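PDB 2ISM: putative oxidoreductase from Thermus thermophilus, which belongs to a family of beta-propeller proteins built of four-stranded antiparallel sheets and carries a bound calcium ion. Local coordinates for residues B[101-106]-B[127-132]; B[160-165]-B[244-249]; B[211-216]-B[297-302]; B[330-335]-B[344-349]. All coordinates share one frame; numbering follows the deposited sequence.

Interaction 1: B[101-106]-B[127-132]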
loop_
_atom_site.group_PDB
_atom_site.type_symbol
_atom_site.label_atom_id
_atom_site.label_comp_id
_atom_site.label_asym_id
_atom_site.label_seq_id
_atom_site.Cartn_x
_atom_site.Cartn_y
_atom_site.Cartn_z
ATOM N N GLY B 101 32.685 -18.728 25.817
ATOM C CA GLY B 101 33.217 -19.937 25.213
ATOM C C GLY B 101 33.934 -19.681 23.903
ATOM O O GLY B 101 34.440 -20.605 23.268
ATOM N N GLY B 102 33.981 -18.415 23.504
ATOM C CA GLY B 102 34.629 -18.038 22.263
ATOM C C GLY B 102 33.786 -16.989 21.560
ATOM O O GLY B 102 32.556 -17.059 21.581
ATOM N N LEU B 103 34.439 -16.013 20.940
ATOM C CA LEU B 103 33.725 -14.949 20.250
ATOM C C LEU B 103 33.279 -15.368 18.852
ATOM O O LEU B 103 34.104 -15.705 18.003
ATOM C CB LEU B 103 34.616 -13.706 20.149
ATOM C CG LEU B 103 34.062 -12.494 19.392
ATOM C CD1 LEU B 103 32.840 -11.928 20.110
ATOM C CD2 LEU B 103 35.148 -11.435 19.296
ATOM N N ARG B 104 31.972 -15.354 18.615
ATOM C CA ARG B 104 31.450 -15.709 17.302
ATOM C C ARG B 104 29.982 -15.320 17.187
ATOM O O ARG B 104 29.336 -15.002 18.185
ATOM C CB ARG B 104 31.619 -17.217 17.036
ATOM C CG ARG B 104 30.586 -18.140 17.681
ATOM C CD ARG B 104 30.778 -18.320 19.186
ATOM N NE ARG B 104 29.957 -19.424 19.695
ATOM C CZ ARG B 104 29.993 -19.884 20.944
ATOM N NH1 ARG B 104 30.807 -19.339 21.838
ATOM N NH2 ARG B 104 29.218 -20.900 21.299
ATOM N N ASN B 105 29.470 -15.308 15.961
ATOM C CA ASN B 105 28.065 -14.997 15.738
ATOM C C ASN B 105 27.323 -16.329 15.625
ATOM O O ASN B 105 27.910 -17.356 15.273
ATOM C CB ASN B 105 27.876 -14.161 14.462
ATOM C CG ASN B 105 28.221 -12.687 14.668
ATOM O OD1 ASN B 105 29.160 -12.154 14.067
ATOM N ND2 ASN B 105 27.460 -12.027 15.521
ATOM N N GLN B 106 26.038 -16.317 15.944
ATOM C CA GLN B 106 25.242 -17.530 15.884
ATOM C C GLN B 106 23.773 -17.187 15.782
ATOM O O GLN B 106 23.362 -16.066 16.069
ATOM C CB GLN B 106 25.453 -18.369 17.150
ATOM C CG GLN B 106 25.266 -17.579 18.433
ATOM C CD GLN B 106 25.292 -18.443 19.685
ATOM O OE1 GLN B 106 26.104 -19.362 19.815
ATOM N NE2 GLN B 106 24.412 -18.132 20.623
ATOM N N ILE B 127 29.544 -18.532 13.146
ATOM C CA ILE B 127 29.609 -17.515 12.104
ATOM C C ILE B 127 30.713 -16.559 12.557
ATOM O O ILE B 127 30.804 -16.221 13.739
ATOM C CB ILE B 127 28.278 -16.750 11.978
ATOM C CG1 ILE B 127 27.161 -17.721 11.588
ATOM C CG2 ILE B 127 28.417 -15.643 10.938
ATOM C CD1 ILE B 127 25.774 -17.106 11.622
ATOM N N PRO B 128 31.575 -16.124 11.627
ATOM C CA PRO B 128 32.662 -15.211 11.988
ATOM C C PRO B 128 32.280 -13.958 12.780
ATOM O O PRO B 128 31.232 -13.349 12.565
ATOM C CB PRO B 128 33.277 -14.855 10.633
ATOM C CG PRO B 128 33.066 -16.103 9.836
ATOM C CD PRO B 128 31.649 -16.489 10.199
ATOM N N ALA B 129 33.167 -13.592 13.699
ATOM C CA ALA B 129 33.036 -12.397 14.521
ATOM C C ALA B 129 34.459 -12.070 14.958
ATOM O O ALA B 129 35.286 -12.968 15.088
ATOM C CB ALA B 129 32.162 -12.669 15.737
ATOM N N ARG B 130 34.754 -10.792 15.162
ATOM C CA ARG B 130 36.087 -10.384 15.601
ATOM C C ARG B 130 35.946 -9.396 16.753
ATOM O O ARG B 130 34.889 -8.796 16.934
ATOM C CB ARG B 130 36.872 -9.762 14.439
ATOM C CG ARG B 130 37.351 -10.782 13.397
ATOM C CD ARG B 130 38.218 -11.860 14.047
ATOM N NE ARG B 130 38.639 -12.905 13.116
ATOM C CZ ARG B 130 39.171 -14.068 13.491
ATOM N NH1 ARG B 130 39.345 -14.339 14.780
ATOM N NH2 ARG B 130 39.537 -14.961 12.580
ATOM N N PRO B 131 37.006 -9.228 17.561
ATOM C CA PRO B 131 36.971 -8.308 18.701
ATOM C C PRO B 131 36.452 -6.912 18.399
ATOM O O PRO B 131 35.809 -6.295 19.243
ATOM C CB PRO B 131 38.422 -8.294 19.171
ATOM C CG PRO B 131 38.853 -9.696 18.895
ATOM C CD PRO B 131 38.306 -9.921 17.499
ATOM N N HIS B 132 36.729 -6.413 17.199
ATOM C CA HIS B 132 36.281 -5.077 16.831
ATOM C C HIS B 132 34.763 -5.013 16.644
ATOM O O HIS B 132 34.180 -3.934 16.659
ATOM C CB HIS B 132 37.013 -4.596 15.567
ATOM C CG HIS B 132 36.903 -5.524 14.399
ATOM N ND1 HIS B 132 38.006 -6.092 13.793
ATOM C CD2 HIS B 132 35.828 -5.948 13.692
ATOM C CE1 HIS B 132 37.614 -6.821 12.763
ATOM N NE2 HIS B 132 36.298 -6.751 12.680
#

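Interaction 2: B[160-165]-B[244-249]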
loop_
_atom_site.group_PDB
_atom_site.type_symbol
_atom_site.label_atom_id
_atom_site.label_comp_id
_atom_site.label_asym_id
_atom_site.label_seq_id
_atom_site.Cartn_x
_atom_site.Cartn_y
_atom_site.Cartn_z
ATOM N N LEU B 160 37.175 -13.561 3.145
ATOM C CA LEU B 160 36.224 -14.568 3.602
ATOM C C LEU B 160 35.019 -14.658 2.670
ATOM O O LEU B 160 34.493 -15.746 2.434
ATOM C CB LEU B 160 35.739 -14.250 5.021
ATOM C CG LEU B 160 36.784 -14.267 6.141
ATOM C CD1 LEU B 160 36.101 -14.018 7.479
ATOM C CD2 LEU B 160 37.503 -15.605 6.157
ATOM N N ALA B 161 34.595 -13.515 2.137
ATOM C CA ALA B 161 33.428 -13.457 1.253
ATOM C C ALA B 161 33.498 -14.379 0.043
ATOM O O ALA B 161 32.473 -14.889 -0.412
ATOM C CB ALA B 161 33.199 -12.028 0.787
ATOM N N GLN B 162 34.706 -14.581 -0.480
ATOM C CA GLN B 162 34.911 -15.431 -1.656
ATOM C C GLN B 162 35.235 -16.877 -1.291
ATOM O O GLN B 162 35.295 -17.749 -2.158
ATOM C CB GLN B 162 36.049 -14.865 -2.512
ATOM C CG GLN B 162 35.738 -13.542 -3.192
ATOM C CD GLN B 162 34.590 -13.656 -4.173
ATOM O OE1 GLN B 162 34.536 -14.591 -4.972
ATOM N NE2 GLN B 162 33.672 -12.698 -4.127
ATOM N N ASP B 163 35.440 -17.124 -0.003
ATOM C CA ASP B 163 35.785 -18.450 0.492
ATOM C C ASP B 163 34.538 -19.287 0.797
ATOM O O ASP B 163 33.845 -19.041 1.782
ATOM C CB ASP B 163 36.645 -18.292 1.752
ATOM C CG ASP B 163 37.200 -19.607 2.268
ATOM O OD1 ASP B 163 36.906 -20.673 1.682
ATOM O OD2 ASP B 163 37.938 -19.565 3.276
ATOM N N LEU B 164 34.251 -20.277 -0.043
ATOM C CA LEU B 164 33.083 -21.126 0.184
ATOM C C LEU B 164 33.164 -21.898 1.497
ATOM O O LEU B 164 32.151 -22.392 1.993
ATOM C CB LEU B 164 32.896 -22.113 -0.971
ATOM C CG LEU B 164 32.358 -21.524 -2.276
ATOM C CD1 LEU B 164 32.264 -22.619 -3.328
ATOM C CD2 LEU B 164 30.992 -20.899 -2.031
ATOM N N ALA B 165 34.368 -21.996 2.057
ATOM C CA ALA B 165 34.574 -22.711 3.312
ATOM C C ALA B 165 34.263 -21.841 4.529
ATOM O O ALA B 165 34.209 -22.337 5.660
ATOM C CB ALA B 165 36.011 -23.224 3.390
ATOM N N GLY B 244 30.554 -10.440 -6.062
ATOM C CA GLY B 244 31.767 -9.653 -6.226
ATOM C C GLY B 244 32.697 -9.175 -5.130
ATOM O O GLY B 244 33.886 -9.022 -5.400
ATOM N N TRP B 245 32.205 -8.912 -3.924
ATOM C CA TRP B 245 33.104 -8.437 -2.873
ATOM C C TRP B 245 34.143 -9.499 -2.511
ATOM O O TRP B 245 33.801 -10.665 -2.321
ATOM C CB TRP B 245 32.305 -8.047 -1.619
ATOM C CG TRP B 245 33.170 -7.520 -0.505
ATOM C CD1 TRP B 245 33.508 -8.165 0.652
ATOM C CD2 TRP B 245 33.826 -6.242 -0.460
ATOM N NE1 TRP B 245 34.334 -7.368 1.416
ATOM C CE2 TRP B 245 34.545 -6.186 0.757
ATOM C CE3 TRP B 245 33.877 -5.143 -1.331
ATOM C CZ2 TRP B 245 35.308 -5.066 1.125
ATOM C CZ3 TRP B 245 34.635 -4.030 -0.964
ATOM C CH2 TRP B 245 35.341 -4.003 0.255
ATOM N N PRO B 246 35.434 -9.113 -2.416
ATOM C CA PRO B 246 36.009 -7.775 -2.602
ATOM C C PRO B 246 36.633 -7.584 -3.989
ATOM O O PRO B 246 37.305 -6.582 -4.241
ATOM C CB PRO B 246 37.061 -7.715 -1.511
ATOM C CG PRO B 246 37.638 -9.090 -1.588
ATOM C CD PRO B 246 36.411 -9.994 -1.745
ATOM N N ARG B 247 36.413 -8.548 -4.876
ATOM C CA ARG B 247 36.957 -8.497 -6.231
ATOM C C ARG B 247 36.351 -7.342 -7.019
ATOM O O ARG B 247 37.038 -6.678 -7.799
ATOM C CB ARG B 247 36.653 -9.799 -6.972
ATOM C CG ARG B 247 36.955 -11.076 -6.199
ATOM C CD ARG B 247 38.420 -11.466 -6.277
ATOM N NE ARG B 247 38.618 -12.864 -5.891
ATOM C CZ ARG B 247 39.021 -13.274 -4.692
ATOM N NH1 ARG B 247 39.288 -12.399 -3.733
ATOM N NH2 ARG B 247 39.148 -14.572 -4.451
ATOM N N VAL B 248 35.059 -7.108 -6.809
ATOM C CA VAL B 248 34.340 -6.057 -7.518
ATOM C C VAL B 248 33.611 -5.103 -6.581
ATOM O O VAL B 248 33.063 -5.516 -5.559
ATOM C CB VAL B 248 33.275 -6.657 -8.460
ATOM C CG1 VAL B 248 32.861 -5.634 -9.501
ATOM C CG2 VAL B 248 33.803 -7.922 -9.105
ATOM N N VAL B 249 33.608 -3.826 -6.948
ATOM C CA VAL B 249 32.919 -2.783 -6.194
ATOM C C VAL B 249 32.031 -2.072 -7.212
ATOM O O VAL B 249 32.524 -1.539 -8.205
ATOM C CB VAL B 249 33.911 -1.764 -5.582
ATOM C CG1 VAL B 249 33.147 -0.614 -4.935
ATOM C CG2 VAL B 249 34.793 -2.453 -4.552
#

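Interaction 3: B[211-216]-B[297-302]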
loop_
_atom_site.group_PDB
_atom_site.type_symbol
_atom_site.label_atom_id
_atom_site.label_comp_id
_atom_site.label_asym_id
_atom_site.label_seq_id
_atom_site.Cartn_x
_atom_site.Cartn_y
_atom_site.Cartn_z
ATOM N N PRO B 211 6.832 -9.644 -3.734
ATOM C CA PRO B 211 5.523 -10.291 -3.583
ATOM C C PRO B 211 4.976 -11.040 -4.799
ATOM O O PRO B 211 4.259 -12.032 -4.651
ATOM C CB PRO B 211 4.619 -9.136 -3.150
ATOM C CG PRO B 211 5.231 -7.960 -3.849
ATOM C CD PRO B 211 6.708 -8.181 -3.606
ATOM N N LYS B 212 5.319 -10.581 -5.994
ATOM C CA LYS B 212 4.825 -11.212 -7.212
ATOM C C LYS B 212 5.692 -12.364 -7.715
ATOM O O LYS B 212 5.184 -13.439 -8.039
ATOM C CB LYS B 212 4.699 -10.165 -8.326
ATOM C CG LYS B 212 3.895 -8.935 -7.935
ATOM C CD LYS B 212 2.412 -9.248 -7.802
ATOM C CE LYS B 212 1.832 -8.647 -6.529
ATOM N NZ LYS B 212 0.350 -8.807 -6.457
ATOM N N THR B 213 7.000 -12.139 -7.769
ATOM C CA THR B 213 7.929 -13.135 -8.287
ATOM C C THR B 213 8.554 -14.080 -7.268
ATOM O O THR B 213 8.981 -15.180 -7.622
ATOM C CB THR B 213 9.071 -12.451 -9.040
ATOM O OG1 THR B 213 9.856 -11.689 -8.110
ATOM C CG2 THR B 213 8.515 -11.516 -10.113
ATOM N N GLY B 214 8.629 -13.654 -6.013
ATOM C CA GLY B 214 9.232 -14.498 -4.995
ATOM C C GLY B 214 10.744 -14.357 -4.993
ATOM O O GLY B 214 11.445 -15.047 -4.252
ATOM N N GLU B 215 11.251 -13.458 -5.831
ATOM C CA GLU B 215 12.690 -13.215 -5.924
ATOM C C GLU B 215 13.215 -12.546 -4.658
ATOM O O GLU B 215 12.542 -11.696 -4.073
ATOM C CB GLU B 215 12.994 -12.309 -7.117
ATOM C CG GLU B 215 12.785 -12.950 -8.476
ATOM C CD GLU B 215 12.859 -11.930 -9.593
ATOM O OE1 GLU B 215 11.978 -11.046 -9.636
ATOM O OE2 GLU B 215 13.796 -12.004 -10.416
ATOM N N LEU B 216 14.427 -12.920 -4.253
ATOM C CA LEU B 216 15.050 -12.356 -3.059
ATOM C C LEU B 216 15.923 -11.150 -3.381
ATOM O O LEU B 216 16.736 -11.185 -4.300
ATOM C CB LEU B 216 15.904 -13.411 -2.353
ATOM C CG LEU B 216 16.761 -12.906 -1.184
ATOM C CD1 LEU B 216 15.857 -12.349 -0.093
ATOM C CD2 LEU B 216 17.621 -14.041 -0.643
ATOM N N GLY B 297 10.167 -3.841 -14.980
ATOM C CA GLY B 297 10.701 -5.084 -15.495
ATOM C C GLY B 297 9.878 -6.305 -15.156
ATOM O O GLY B 297 8.668 -6.226 -14.938
ATOM N N GLU B 298 10.555 -7.445 -15.110
ATOM C CA GLU B 298 9.917 -8.716 -14.817
ATOM C C GLU B 298 10.933 -9.617 -14.127
ATOM O O GLU B 298 12.087 -9.229 -13.941
ATOM C CB GLU B 298 9.438 -9.354 -16.125
ATOM C CG GLU B 298 10.559 -9.631 -17.119
ATOM C CD GLU B 298 10.052 -9.843 -18.535
ATOM O OE1 GLU B 298 9.011 -10.514 -18.708
ATOM O OE2 GLU B 298 10.705 -9.348 -19.479
ATOM N N ARG B 299 10.505 -10.817 -13.752
ATOM C CA ARG B 299 11.383 -11.765 -13.077
ATOM C C ARG B 299 12.699 -11.927 -13.835
ATOM O O ARG B 299 12.706 -12.224 -15.029
ATOM C CB ARG B 299 10.687 -13.123 -12.949
ATOM C CG ARG B 299 11.295 -14.049 -11.903
ATOM C CD ARG B 299 10.477 -15.329 -11.758
ATOM N NE ARG B 299 10.638 -15.949 -10.443
ATOM C CZ ARG B 299 11.776 -16.459 -9.981
ATOM N NH1 ARG B 299 12.874 -16.431 -10.726
ATOM N NH2 ARG B 299 11.820 -16.992 -8.766
ATOM N N GLY B 300 13.809 -11.723 -13.136
ATOM C CA GLY B 300 15.115 -11.862 -13.754
ATOM C C GLY B 300 15.558 -10.678 -14.594
ATOM O O GLY B 300 16.668 -10.675 -15.123
ATOM N N ARG B 301 14.701 -9.670 -14.716
ATOM C CA ARG B 301 15.020 -8.483 -15.508
ATOM C C ARG B 301 14.589 -7.112 -15.002
ATOM O O ARG B 301 13.857 -6.393 -15.682
ATOM C CB ARG B 301 14.486 -8.647 -16.936
ATOM C CG ARG B 301 15.276 -9.624 -17.791
ATOM C CD ARG B 301 16.353 -8.910 -18.597
ATOM N NE ARG B 301 15.779 -8.134 -19.695
ATOM C CZ ARG B 301 16.492 -7.425 -20.567
ATOM N NH1 ARG B 301 17.814 -7.389 -20.473
ATOM N NH2 ARG B 301 15.881 -6.760 -21.540
ATOM N N TRP B 302 15.057 -6.748 -13.812
ATOM C CA TRP B 302 14.592 -5.547 -13.128
ATOM C C TRP B 302 15.593 -4.405 -13.236
ATOM O O TRP B 302 16.791 -4.621 -13.419
ATOM C CB TRP B 302 14.348 -5.815 -11.638
ATOM C CG TRP B 302 13.280 -6.812 -11.340
ATOM C CD1 TRP B 302 13.453 -8.109 -10.953
ATOM C CD2 TRP B 302 11.868 -6.593 -11.395
ATOM N NE1 TRP B 302 12.234 -8.711 -10.761
ATOM C CE2 TRP B 302 11.242 -7.803 -11.026
ATOM C CE3 TRP B 302 11.067 -5.489 -11.722
ATOM C CZ2 TRP B 302 9.852 -7.944 -10.973
ATOM C CZ3 TRP B 302 9.683 -5.627 -11.668
ATOM C CH2 TRP B 302 9.091 -6.847 -11.297
#

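Interaction 4: B[330-335]-B[344-349]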
loop_
_atom_site.group_PDB
_atom_site.type_symbol
_atom_site.label_atom_id
_atom_site.label_comp_id
_atom_site.label_asym_id
_atom_site.label_seq_id
_atom_site.Cartn_x
_atom_site.Cartn_y
_atom_site.Cartn_z
ATOM N N VAL B 330 9.126 1.206 10.582
ATOM C CA VAL B 330 10.533 1.553 10.462
ATOM C C VAL B 330 11.088 1.864 11.848
ATOM O O VAL B 330 10.354 2.330 12.718
ATOM C CB VAL B 330 10.715 2.788 9.552
ATOM C CG1 VAL B 330 12.173 3.199 9.510
ATOM C CG2 VAL B 330 10.217 2.470 8.141
ATOM N N THR B 331 12.370 1.582 12.064
ATOM C CA THR B 331 12.988 1.882 13.354
ATOM C C THR B 331 14.157 2.835 13.146
ATOM O O THR B 331 14.761 2.867 12.072
ATOM C CB THR B 331 13.512 0.616 14.069
ATOM O OG1 THR B 331 14.639 0.084 13.355
ATOM C CG2 THR B 331 12.414 -0.435 14.159
ATOM N N THR B 332 14.466 3.621 14.173
ATOM C CA THR B 332 15.569 4.567 14.092
ATOM C C THR B 332 16.803 3.960 14.757
ATOM O O THR B 332 16.696 3.067 15.607
ATOM C CB THR B 332 15.215 5.904 14.766
ATOM O OG1 THR B 332 14.936 5.683 16.149
ATOM C CG2 THR B 332 13.984 6.520 14.111
ATOM N N SER B 333 17.975 4.442 14.364
ATOM C CA SER B 333 19.222 3.907 14.890
ATOM C C SER B 333 20.156 4.932 15.510
ATOM O O SER B 333 21.336 4.655 15.742
ATOM C CB SER B 333 19.866 3.020 13.822
ATOM O OG SER B 333 20.908 2.229 14.351
ATOM N N ASN B 334 19.615 6.115 15.778
ATOM C CA ASN B 334 20.375 7.218 16.358
ATOM C C ASN B 334 21.276 6.959 17.554
ATOM O O ASN B 334 22.197 7.732 17.821
ATOM C CB ASN B 334 19.406 8.353 16.682
ATOM C CG ASN B 334 18.593 8.764 15.479
ATOM O OD1 ASN B 334 17.369 8.902 15.549
ATOM N ND2 ASN B 334 19.272 8.963 14.362
ATOM N N ARG B 335 21.017 5.871 18.268
ATOM C CA ARG B 335 21.814 5.543 19.443
ATOM C C ARG B 335 22.829 4.425 19.207
ATOM O O ARG B 335 23.358 3.858 20.162
ATOM C CB ARG B 335 20.881 5.168 20.601
ATOM C CG ARG B 335 19.912 6.280 20.981
ATOM C CD ARG B 335 18.921 5.838 22.049
ATOM N NE ARG B 335 19.582 5.455 23.295
ATOM C CZ ARG B 335 18.951 4.941 24.345
ATOM N NH1 ARG B 335 17.639 4.748 24.302
ATOM N NH2 ARG B 335 19.631 4.613 25.439
ATOM N N GLY B 344 13.799 10.700 23.667
ATOM C CA GLY B 344 12.873 9.688 23.183
ATOM C C GLY B 344 13.421 8.905 22.003
ATOM O O GLY B 344 12.738 8.045 21.449
ATOM N N ASP B 345 14.674 9.175 21.640
ATOM C CA ASP B 345 15.280 8.502 20.501
ATOM C C ASP B 345 15.255 6.998 20.367
ATOM O O ASP B 345 15.258 6.241 21.341
ATOM C CB ASP B 345 16.728 8.898 20.305
ATOM C CG ASP B 345 16.922 9.647 19.021
ATOM O OD1 ASP B 345 16.069 9.479 18.117
ATOM O OD2 ASP B 345 17.906 10.393 18.901
ATOM N N ASP B 346 15.292 6.601 19.101
ATOM C CA ASP B 346 15.183 5.233 18.659
ATOM C C ASP B 346 13.908 4.443 18.662
ATOM O O ASP B 346 13.760 3.355 19.237
ATOM C CB ASP B 346 16.298 4.361 19.220
ATOM C CG ASP B 346 17.602 4.592 18.473
ATOM O OD1 ASP B 346 17.587 5.501 17.610
ATOM O OD2 ASP B 346 18.615 3.906 18.726
ATOM N N ARG B 347 12.950 5.112 18.051
ATOM C CA ARG B 347 11.578 4.696 18.006
ATOM C C ARG B 347 11.231 3.723 16.908
ATOM O O ARG B 347 11.993 3.507 15.958
ATOM C CB ARG B 347 10.802 5.974 17.681
ATOM C CG ARG B 347 11.187 7.230 18.456
ATOM C CD ARG B 347 10.450 8.436 17.862
ATOM N NE ARG B 347 10.313 9.542 18.806
ATOM C CZ ARG B 347 11.308 10.326 19.201
ATOM N NH1 ARG B 347 12.532 10.134 18.730
ATOM N NH2 ARG B 347 11.080 11.294 20.076
ATOM N N VAL B 348 10.050 3.155 17.064
ATOM C CA VAL B 348 9.468 2.271 16.084
ATOM C C VAL B 348 8.435 3.216 15.475
ATOM O O VAL B 348 7.585 3.747 16.190
ATOM C CB VAL B 348 8.744 1.096 16.748
ATOM C CG1 VAL B 348 7.918 0.350 15.712
ATOM C CG2 VAL B 348 9.758 0.158 17.391
ATOM N N LEU B 349 8.533 3.450 14.173
ATOM C CA LEU B 349 7.605 4.343 13.496
ATOM C C LEU B 349 6.677 3.556 12.585
ATOM O O LEU B 349 7.075 2.552 11.995
ATOM C CB LEU B 349 8.376 5.377 12.668
ATOM C CG LEU B 349 9.427 6.208 13.410
ATOM C CD1 LEU B 349 10.178 7.078 12.425
ATOM C CD2 LEU B 349 8.752 7.068 14.478
HETATM O O HOH W 1 14.041 8.423 16.926
#

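Interaction 1: B[101-106]-B[127-132]
Leu103 lays its CD2 methyl over the peptide bond joining Arg130 to Pro131, with CD2 3.4 Å from Pro131 N and also close to CD of the proline ring. CG stands anti to the backbone N (chi1 177°), which brings Leu103 CG to 4.1 Å from Ala129 CB. That alanine methyl is directed at the opposing chain, where it packs 3.5 Å from Arg104 CA. One residue further on, the two backbones pair as antiparallel strands. Asn105 N gives a nearly straight bond to Ile127 O (2.7 Å), and Ile127 N returns a more bent one to Asn105 O (2.9 Å, 137° at the hydrogen). In this hydrogen-bonded pair the side chains share one face of the sheet, Asn105 CB lying 3.6 Å from Ile127 CB. The pair joins the ends of strands 104-112 and 117-127, the last two strands of a four-stranded propeller sheet; beyond Ile127 the chain runs on as a loop. Arg104 brushes Ile127 O with CB, then turns off: its NH1 binds Gly102 O within the guanidinium plane (2.9 Å), and its NE forms a salt bridge with Asp125. Arg130 likewise sends its charge elsewhere, to Glu157. Two backbone hydrogen bonds and small apolar surfaces thus help join the segments, while both arginine charges are answered by acids outside them.

Interaction 2: B[160-165]-B[244-249]
Gln162 gives its amide N-H to the carbonyl of Trp245, NE2 to O 2.7 Å and almost straight at 177°. The acceptor lies in the amide plane, whereas NE2 stands well above the carbonyl plane of Trp245. OE1 is taken by Asn242, and with both ends of the amide engaged its rotation is fixed. Beside this bond the packing is close: Ala161 CB sits 3.4 Å from Trp245 O and 3.9 Å from Trp245 CD1, at the edge of the indole. Pro246, which follows a cis peptide bond, folds its CB over the centre of the same ring, and Trp245 NE1 is bonded to Glu154. The two segments are loops from consecutive four-stranded sheets of the propeller: segment 160-165 lies between strands 148-151 and 170-174, and segment 244-249 between strands 232-237 and 262-264. Gly244 lies about 5 Å from the calcium ion, whose site includes Glu233 and Tyr243. On the solvent side the contact rests on van der Waals touch: the exposed Arg247 crosses Gln162 with amide and guanidinium planes 44° apart, Gln162 CG lying over the guanidinium centre, 3.6 Å from Arg247 CZ, while NH1 forms a salt bridge with Glu159.

Interaction 3: B[211-216]-B[297-302]
Glu215 reaches from the 211-216 loop into the turn at 297-302, its CB directed at that turn and its chain extended beyond CG (chi2 170°). CG lies over the centre of the Arg299 guanidinium, 3.9 Å from Arg299 CZ. CD follows at 3.5 Å from Arg299 CG, on the aliphatic part of the same side chain. OE1 receives the indole N-H of Trp302 on its syn side, NE1 to OE1 2.6 Å and 165° at the hydrogen, and on its anti lone pair the hydroxyl of Thr213, OG1 to OE1 2.7 Å. Glu215 OE2 accepts from Gly300 N at 2.7 Å, also on the syn side but tilted further out of the carboxylate plane. Gly300 belongs to a type II beta turn from Glu298 to Arg301, which connects strands 289-298 and 301-312 of one propeller sheet; the 211-216 loop connects strands 208-209 and 216-220 of the sheet preceding it in the chain, and the carboxylate bridges the two. Thr213 closes an ST turn by accepting from Glu215 N at OG1 (3.2 Å); the same hydroxyl thus ties the backbone of Glu215 to its own carboxylate. Its CG2 meets the edge of the Trp302 indole, 3.9 Å from CZ2, while the ring is stacked with His210. Arg299 NE makes a weak bond to Thr213 O (3.4 Å); its guanidinium points no N-H at Glu215.

Interaction 4: B[330-335]-B[344-349]
Asp346 turns its carboxylate toward the chain leaving strand 328-332, where OD2 accepts from Arg335 N (3.1 Å, 145° at the hydrogen) on its syn side, tilted out of the carboxylate plane. Asp346 OD1 lies 2.8 Å from Asn334 N. Arg335 crosses the acid obliquely, its CB and CG packed against OD2. Asp346 itself has left-handed backbone angles, a kink just before the chain settles into strand 348-351. From there the main chains pair: Thr332 N bonds to Arg347 O, and Val330 and Leu349 exchange two bonds, Val330 N to Leu349 O at 2.8 Å and Leu349 N to Val330 O at 2.6 Å, the latter nearly straight. Thr331 and Val348 form the non-hydrogen-bonded pair between, on the other face of the sheet from Val330 and Leu349, their CG2 methyls 4.2 Å apart. In the next shell, a water donates to Asp345 OD1 (2.6 Å) and accepts from Arg347 NH1 (2.9 Å) in the guanidinium plane, tying these two side chains together beside their long salt bridge. Gly344 O sits over the centre of that guanidinium, whose NE is paired with Glu25. Asp345 OD2 is held by Arg342 N, Asp346 OD2 has a second donor in Val32 N, and Thr331 OG1 is bonded to both Pro33 O and Glu319 N. Strand 348-351 runs antiparallel between 328-332 and the N-terminal strand 23-27, so that both chain ends contribute to one sheet, the "Velcro" closure characteristic of beta-propellers.

How the interactions relate
Following the chain, interaction 1 comes first, closing a loop of 20 residues that is mostly the hairpin of strands 104-112 and 117-127. Interaction 2 opens at 160-165, and before it closes at 244-249 interaction 3 has opened at 211-216, to close at 297-302; these two cross, and each joins neighbouring sheets of the propeller. Interaction 4 follows in series, closing a short loop near the C terminus within the sheet that strand 23-27 completes. Interactions 1 and 2 approach to about 4 Å between nearest atoms without touching, while interactions 1 and 3, with centres about 35 Å apart, lie on opposite sides of the chain's centre.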